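Local structure of UBX domain-containing protein 7 (Homo sapiens, 5X3P) at residues T50-R55 / A69-E75. The protein acts as a ubiquitin-binding adapter linking a subset of neddylated cullin-RING ligases to the segregase VCP/p97, and this chain is the UBX domain that mediates p97 binding. The protein carries 1 engineered substitution. Sequence-based numbering, arbitrary orientation.
Sequences TNFPRR and AGLCPQE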
ATOM      1  N   THR A  50       2.684  -6.279  -0.977  1.00 15.22           N
ATOM      2  CA  THR A  50       4.051  -5.821  -0.720  1.00 23.05           C
ATOM      3  C   THR A  50       5.009  -6.857  -1.256  1.00 21.88           C
ATOM      4  O   THR A  50       4.684  -8.043  -1.272  1.00 19.14           O
ATOM      5  CB  THR A  50       4.340  -5.579   0.781  1.00 21.61           C
ATOM      6  OG1 THR A  50       4.122  -6.799   1.511  1.00 15.12           O
ATOM      7  CG2 THR A  50       3.455  -4.456   1.325  1.00 19.25           C
ATOM      8  N   ASN A  51       6.197  -6.425  -1.674  1.00 28.73           N
ATOM      9  CA  ASN A  51       7.161  -7.368  -2.252  1.00 31.39           C
ATOM     10  C   ASN A  51       7.850  -8.281  -1.227  1.00 27.35           C
ATOM     11  O   ASN A  51       7.737  -9.506  -1.289  1.00 24.02           O
ATOM     12  CB  ASN A  51       8.227  -6.645  -3.079  1.00 29.72           C
ATOM     13  CG  ASN A  51       9.055  -7.612  -3.921  1.00 29.28           C
ATOM     14  OD1 ASN A  51       8.540  -8.616  -4.412  1.00 28.97           O
ATOM     15  ND2 ASN A  51      10.343  -7.326  -4.064  1.00 34.16           N
ATOM     16  N   PHE A  52       8.587  -7.668  -0.307  1.00 23.45           N
ATOM     17  CA  PHE A  52       9.261  -8.398   0.758  1.00 21.54           C
ATOM     18  C   PHE A  52       9.253  -7.564   2.031  1.00 16.05           C
ATOM     19  O   PHE A  52       9.758  -6.446   2.028  1.00 23.16           O
ATOM     20  CB  PHE A  52      10.706  -8.775   0.382  1.00 18.00           C
ATOM     21  CG  PHE A  52      11.374  -9.678   1.403  1.00 25.07           C
ATOM     22  CD1 PHE A  52      11.977  -9.143   2.542  1.00 27.46           C
ATOM     23  CD2 PHE A  52      11.360 -11.057   1.246  1.00 26.64           C
ATOM     24  CE1 PHE A  52      12.564  -9.962   3.493  1.00 24.25           C
ATOM     25  CE2 PHE A  52      11.960 -11.884   2.184  1.00 26.11           C
ATOM     26  CZ  PHE A  52      12.553 -11.333   3.318  1.00 26.30           C
ATOM     27  N   PRO A  53       8.670  -8.092   3.124  1.00 25.45           N
ATOM     28  CA  PRO A  53       7.901  -9.350   3.191  1.00 21.72           C
ATOM     29  C   PRO A  53       6.674  -9.335   2.273  1.00 21.95           C
ATOM     30  O   PRO A  53       6.169  -8.259   1.905  1.00 19.64           O
ATOM     31  CB  PRO A  53       7.467  -9.439   4.665  1.00 26.32           C
ATOM     32  CG  PRO A  53       7.831  -8.097   5.291  1.00 25.77           C
ATOM     33  CD  PRO A  53       8.883  -7.483   4.449  1.00 25.62           C
ATOM     34  N   ARG A  54       6.242 -10.520   1.856  1.00 18.88           N
ATOM     35  CA  ARG A  54       5.108 -10.630   0.956  1.00 22.74           C
ATOM     36  C   ARG A  54       3.818 -10.609   1.769  1.00 22.07           C
ATOM     37  O   ARG A  54       3.626 -11.415   2.676  1.00 21.27           O
ATOM     38  CB  ARG A  54       5.188 -11.910   0.129  1.00 26.31           C
ATOM     39  CG  ARG A  54       4.009 -12.095  -0.815  1.00 37.52           C
ATOM     40  CD  ARG A  54       4.175 -13.340  -1.672  1.00 50.96           C
ATOM     41  NE  ARG A  54       2.948 -13.693  -2.395  1.00 63.24           N
ATOM     42  CZ  ARG A  54       2.627 -13.233  -3.603  1.00 67.08           C
ATOM     43  NH1 ARG A  54       3.435 -12.384  -4.230  1.00 66.15           N
ATOM     44  NH2 ARG A  54       1.492 -13.616  -4.183  1.00 68.18           N
ATOM     45  N   ARG A  55       2.932  -9.683   1.436  1.00 18.69           N
ATOM     46  CA  ARG A  55       1.698  -9.517   2.181  1.00 17.53           C
ATOM     47  C   ARG A  55       0.611  -9.147   1.195  1.00 20.26           C
ATOM     48  O   ARG A  55       0.840  -8.345   0.295  1.00 21.45           O
ATOM     49  CB  ARG A  55       1.863  -8.392   3.212  1.00 15.12           C
ATOM     50  CG  ARG A  55       2.666  -8.761   4.467  1.00 20.54           C
ATOM     51  CD  ARG A  55       2.987  -7.511   5.270  1.00 17.92           C
ATOM     52  NE  ARG A  55       3.847  -6.719   4.431  1.00 32.22           N
ATOM     53  CZ  ARG A  55       4.990  -6.165   4.783  1.00 26.48           C
ATOM     54  NH1 ARG A  55       5.455  -6.221   6.025  1.00 25.46           N
ATOM     55  NH2 ARG A  55       5.651  -5.528   3.852  1.00 29.73           N
ATOM     56  N   ALA A  69      -0.140  -3.209  10.876  1.00 19.96           N
ATOM     57  CA  ALA A  69      -0.066  -4.112   9.716  1.00 16.82           C
ATOM     58  C   ALA A  69       1.289  -4.819   9.648  1.00 22.59           C
ATOM     59  O   ALA A  69       1.454  -5.812   8.929  1.00 25.56           O
ATOM     60  CB  ALA A  69      -0.342  -3.349   8.435  1.00 13.45           C
ATOM     61  N   GLY A  70       2.261  -4.312  10.404  1.00 22.05           N
ATOM     62  CA  GLY A  70       3.594  -4.894  10.418  1.00 18.28           C
ATOM     63  C   GLY A  70       4.479  -4.500   9.250  1.00 19.65           C
ATOM     64  O   GLY A  70       5.439  -5.211   8.931  1.00 16.70           O
ATOM     65  N   LEU A  71       4.179  -3.370   8.610  1.00 17.89           N
ATOM     66  CA  LEU A  71       4.999  -2.905   7.482  1.00 15.92           C
ATOM     67  C   LEU A  71       6.400  -2.552   7.966  1.00 17.01           C
ATOM     68  O   LEU A  71       6.586  -2.169   9.133  1.00 13.44           O
ATOM     69  CB  LEU A  71       4.376  -1.684   6.806  1.00 17.48           C
ATOM     70  CG  LEU A  71       3.044  -1.909   6.091  1.00 23.20           C
ATOM     71  CD1 LEU A  71       2.880  -0.851   5.008  1.00 29.14           C
ATOM     72  CD2 LEU A  71       2.943  -3.319   5.508  1.00 21.92           C
ATOM     73  N   CYS A  72       7.381  -2.697   7.073  1.00 13.98           N
ATOM     74  CA  CYS A  72       8.772  -2.344   7.372  1.00 14.45           C
ATOM     75  C   CYS A  72       8.992  -0.854   7.125  1.00 14.77           C
ATOM     76  O   CYS A  72       8.096  -0.181   6.592  1.00 12.60           O
ATOM     77  CB  CYS A  72       9.709  -3.178   6.503  1.00 15.58           C
ATOM     78  SG  CYS A  72       9.526  -4.960   6.793  1.00 19.19           S
ATOM     79  N   PRO A  73      10.165  -0.317   7.527  1.00 13.45           N
ATOM     80  CA  PRO A  73      10.397   1.118   7.297  1.00 11.63           C
ATOM     81  C   PRO A  73      10.338   1.492   5.821  1.00 14.59           C
ATOM     82  O   PRO A  73       9.977   2.617   5.474  1.00 16.86           O
ATOM     83  CB  PRO A  73      11.822   1.320   7.812  1.00 14.50           C
ATOM     84  CG  PRO A  73      11.917   0.337   8.957  1.00 18.03           C
ATOM     85  CD  PRO A  73      11.208  -0.900   8.406  1.00 14.80           C
ATOM     86  N   GLN A  74      10.689   0.552   4.951  1.00 14.06           N
ATOM     87  CA  GLN A  74      10.597   0.781   3.522  1.00 14.52           C
ATOM     88  C   GLN A  74       9.901  -0.407   2.886  1.00 17.26           C
ATOM     89  O   GLN A  74      10.203  -1.554   3.238  1.00 12.28           O
ATOM     90  CB  GLN A  74      12.007   0.943   2.954  1.00 11.64           C
ATOM     91  CG  GLN A  74      12.808   2.059   3.644  1.00 11.39           C
ATOM     92  CD  GLN A  74      14.146   2.273   2.982  1.00 17.08           C
ATOM     93  OE1 GLN A  74      14.762   1.321   2.475  1.00 14.85           O
ATOM     94  NE2 GLN A  74      14.589   3.526   2.935  1.00 13.43           N
ATOM     95  N   GLU A  75       8.975  -0.134   1.964  1.00 12.28           N
ATOM     96  CA  GLU A  75       8.214  -1.187   1.297  1.00 12.54           C
ATOM     97  C   GLU A  75       8.046  -0.886  -0.163  1.00 14.22           C
ATOM     98  O   GLU A  75       7.947   0.281  -0.560  1.00 14.89           O
ATOM     99  CB  GLU A  75       6.814  -1.304   1.910  1.00 12.33           C
ATOM    100  CG  GLU A  75       6.806  -1.709   3.358  1.00 15.16           C
ATOM    101  CD  GLU A  75       6.975  -3.212   3.520  1.00 22.79           C
ATOM    102  OE1 GLU A  75       6.975  -3.931   2.495  1.00 21.85           O
ATOM    103  OE2 GLU A  75       7.074  -3.706   4.672  1.00 14.18           O
TER
HETATM  104  O   HOH W   1       8.205  -4.461   0.145  1.00 16.57           O
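This UBX domain has the ubiquitin-like beta-grasp fold. Residues 50-55 span the loop that joins strand 46-50 to strand 55-56. It carries the F-P-R motif with a cis peptide bond before P53, the UBX signature that, as in relatives, probably enters the p97 N domain. Residues 69-75 run from the end of helix 66-69 into strand 74-81. R55 and E75 dominate the contact. R55 NH2 meets E75 OE2 at 2.5 Å in a salt bridge, although the crowded NH2 is less surely placed. The same OE2 accepts a hydrogen bond from C72 N at 2.6 Å, so the E75 carboxylate ties R55 to the turn before strand 74-81. L71 CD2 covers one face of the guanidinium, 3.6 Å from R55 CZ. T50 OG1 accepts from R55 NE at 2.9 Å and donates to P53 O at 2.5 Å. P53 CD packs on C72 SG at 3.5 Å. A water bridges the segments: it accepts from F52 N at 3.3 Å and can donate to E75 OE1 at 2.7 Å.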